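PDB 4ASM: beta-agarase D from Zobellia galactanivorans, which hydrolyses the beta-1,4-galactosidic linkages of agarose in a random, endo-acting manner with retention of anomeric configuration, through its family 16 glycoside hydrolase catalytic domain. Local coordinates for residues E160-E165 against S186-I191. Residues are numbered along the deposited sequence; the frame is centred on the assembly and turned at random.
Sequences EIDIME and SHHVFI. With IMD (imidazole), chain C.
Glu160 sets its CG anti to the backbone N (chi1 167°) and stays extended, while His188 holds its CG anti to the carbonyl carbon, and the two side chains run side by side, carboxylate and ring planes 25° apart. They are neighbours in an antiparallel hydrogen-bonded pair in the catalytic cleft of the GH16 beta-jelly roll, whose EIDIME sequence carries the probable nucleophile Glu160 and proton donor Glu165. The strands are joined by Glu160 N to His188 O (2.9 Å), by His188 N to Glu160 O, and by Asp162 N to Ser186 O.

A long acid suits position 160 because it reaches past the strand into the cleft. There OE2 of Glu160 accepts a nearly straight hydrogen bond from N1 of a bound imidazole (2.6 Å, N-H...O 170°), probably from the crystallisation liquor and also bonded to Glu326. The shorter Asp162 brings OD1 within 2.5 Å of Glu160 OE2 and OD2 to the His188 ring edge; that flat ring can lie along the extended glutamate. An alanine in place of Glu160 would probably leave imidazole N1 without this acceptor and open a gap beside the His188 ring. Glu165 OE2 comes within 3.3 Å of imidazole C5, its OE1 bonded to His184 ND1. On the opposite sheet face, beside Ile161, His187 NE2 bonds to Ile303 O. Phe190's weakly positive C-H edge suits a carboxylate oxygen: CE2 meets Glu160 OE1 in plane at 3.5 Å.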
loop_
_atom_site.group_PDB
_atom_site.type_symbol
_atom_site.label_atom_id
_atom_site.label_comp_id
_atom_site.label_asym_id
_atom_site.label_seq_id
_atom_site.Cartn_x
_atom_site.Cartn_y
_atom_site.Cartn_z
ATOM N N GLU A 160 3.835 4.358 -8.336
ATOM C CA GLU A 160 2.959 3.827 -7.279
ATOM C C GLU A 160 3.284 4.471 -5.948
ATOM O O GLU A 160 4.448 4.689 -5.636
ATOM C CB GLU A 160 3.139 2.311 -7.185
ATOM C CG GLU A 160 2.536 1.659 -5.954
ATOM C CD GLU A 160 2.761 0.165 -5.930
ATOM O OE1 GLU A 160 3.070 -0.436 -6.987
ATOM O OE2 GLU A 160 2.593 -0.415 -4.823
ATOM N N ILE A 161 2.245 4.791 -5.190
ATOM C CA ILE A 161 2.422 5.291 -3.818
ATOM C C ILE A 161 1.518 4.455 -2.955
ATOM O O ILE A 161 0.335 4.381 -3.221
ATOM C CB ILE A 161 2.030 6.778 -3.700
ATOM C CG1 ILE A 161 3.031 7.644 -4.476
ATOM C CG2 ILE A 161 1.921 7.214 -2.222
ATOM C CD1 ILE A 161 2.501 9.038 -4.869
ATOM N N ASP A 162 2.075 3.792 -1.946
ATOM C CA ASP A 162 1.249 2.962 -1.084
ATOM C C ASP A 162 0.780 3.768 0.113
ATOM O O ASP A 162 1.477 4.684 0.572
ATOM C CB ASP A 162 2.001 1.712 -0.636
ATOM C CG ASP A 162 2.404 0.848 -1.786
ATOM O OD1 ASP A 162 1.796 0.970 -2.873
ATOM O OD2 ASP A 162 3.345 0.068 -1.621
ATOM N N ILE A 163 -0.416 3.434 0.586
ATOM C CA ILE A 163 -0.910 3.940 1.858
ATOM C C ILE A 163 -0.591 2.884 2.918
ATOM O O ILE A 163 0.078 3.180 3.914
ATOM C CB ILE A 163 -2.399 4.280 1.791
ATOM C CG1 ILE A 163 -2.583 5.553 0.948
ATOM C CG2 ILE A 163 -2.923 4.554 3.186
ATOM C CD1 ILE A 163 -3.505 5.440 -0.195
ATOM N N MET A 164 -1.051 1.659 2.695
ATOM C CA MET A 164 -0.753 0.572 3.621
ATOM C C MET A 164 -0.368 -0.694 2.860
ATOM O O MET A 164 -1.046 -1.086 1.904
ATOM C CB MET A 164 -1.971 0.280 4.486
ATOM C CG MET A 164 -1.771 -0.929 5.427
ATOM S SD MET A 164 -3.199 -1.270 6.486
ATOM C CE MET A 164 -4.422 -1.750 5.261
ATOM N N GLU A 165 0.718 -1.343 3.302
ATOM C CA GLU A 165 1.035 -2.722 2.926
ATOM C C GLU A 165 1.397 -3.384 4.249
ATOM O O GLU A 165 2.435 -3.045 4.851
ATOM C CB GLU A 165 2.218 -2.776 1.958
ATOM C CG GLU A 165 2.673 -4.174 1.615
ATOM C CD GLU A 165 3.707 -4.160 0.516
ATOM O OE1 GLU A 165 4.744 -3.495 0.718
ATOM O OE2 GLU A 165 3.487 -4.793 -0.549
ATOM N N SER A 186 5.377 2.665 2.058
ATOM C CA SER A 186 6.074 2.335 0.825
ATOM C C SER A 186 5.543 3.054 -0.416
ATOM O O SER A 186 4.538 3.761 -0.381
ATOM C CB SER A 186 6.002 0.814 0.641
ATOM O OG SER A 186 6.892 0.321 -0.358
ATOM N N HIS A 187 6.267 2.848 -1.509
ATOM C CA HIS A 187 5.866 3.305 -2.836
ATOM C C HIS A 187 6.645 2.426 -3.786
ATOM O O HIS A 187 7.500 1.671 -3.362
ATOM C CB HIS A 187 6.191 4.798 -3.045
ATOM C CG HIS A 187 7.644 5.075 -3.293
ATOM N ND1 HIS A 187 8.527 5.386 -2.281
ATOM C CD2 HIS A 187 8.366 5.093 -4.443
ATOM C CE1 HIS A 187 9.728 5.594 -2.798
ATOM N NE2 HIS A 187 9.658 5.433 -4.111
ATOM N N HIS A 188 6.333 2.490 -5.080
ATOM C CA HIS A 188 7.173 1.793 -6.045
ATOM C C HIS A 188 7.358 2.679 -7.255
ATOM O O HIS A 188 6.470 3.442 -7.622
ATOM C CB HIS A 188 6.506 0.510 -6.547
ATOM C CG HIS A 188 6.558 -0.661 -5.610
ATOM N ND1 HIS A 188 5.800 -0.754 -4.458
ATOM C CD2 HIS A 188 7.207 -1.841 -5.728
ATOM C CE1 HIS A 188 6.021 -1.928 -3.885
ATOM N NE2 HIS A 188 6.868 -2.607 -4.638
ATOM N N VAL A 189 8.512 2.518 -7.900
ATOM C CA VAL A 189 8.701 2.988 -9.270
ATOM C C VAL A 189 9.159 1.803 -10.121
ATOM O O VAL A 189 9.925 0.954 -9.654
ATOM C CB VAL A 189 9.664 4.231 -9.391
ATOM C CG1 VAL A 189 9.068 5.436 -8.662
ATOM C CG2 VAL A 189 11.105 3.927 -8.911
ATOM N N PHE A 190 8.697 1.766 -11.373
ATOM C CA PHE A 190 8.981 0.621 -12.268
ATOM C C PHE A 190 9.513 1.061 -13.607
ATOM O O PHE A 190 9.093 2.074 -14.139
ATOM C CB PHE A 190 7.703 -0.175 -12.580
ATOM C CG PHE A 190 7.026 -0.775 -11.372
ATOM C CD1 PHE A 190 7.359 -2.049 -10.929
ATOM C CD2 PHE A 190 6.013 -0.066 -10.714
ATOM C CE1 PHE A 190 6.705 -2.600 -9.796
ATOM C CE2 PHE A 190 5.362 -0.614 -9.618
ATOM C CZ PHE A 190 5.712 -1.875 -9.168
ATOM N N ILE A 191 10.402 0.243 -14.161
ATOM C CA ILE A 191 10.519 0.159 -15.614
ATOM C C ILE A 191 9.653 -1.022 -16.032
ATOM O O ILE A 191 9.753 -2.103 -15.466
ATOM C CB ILE A 191 11.962 -0.098 -16.095
ATOM C CG1 ILE A 191 12.929 0.880 -15.447
ATOM C CG2 ILE A 191 12.028 0.052 -17.629
ATOM C CD1 ILE A 191 14.372 0.810 -16.007
HETATM N N1 IMD C . 1.611 -2.650 -3.910
HETATM C C2 IMD C . 0.819 -3.510 -4.572
HETATM N N3 IMD C . 0.405 -4.460 -3.709
HETATM C C4 IMD C . 0.928 -4.201 -2.487
HETATM C C5 IMD C . 1.690 -3.049 -2.622
#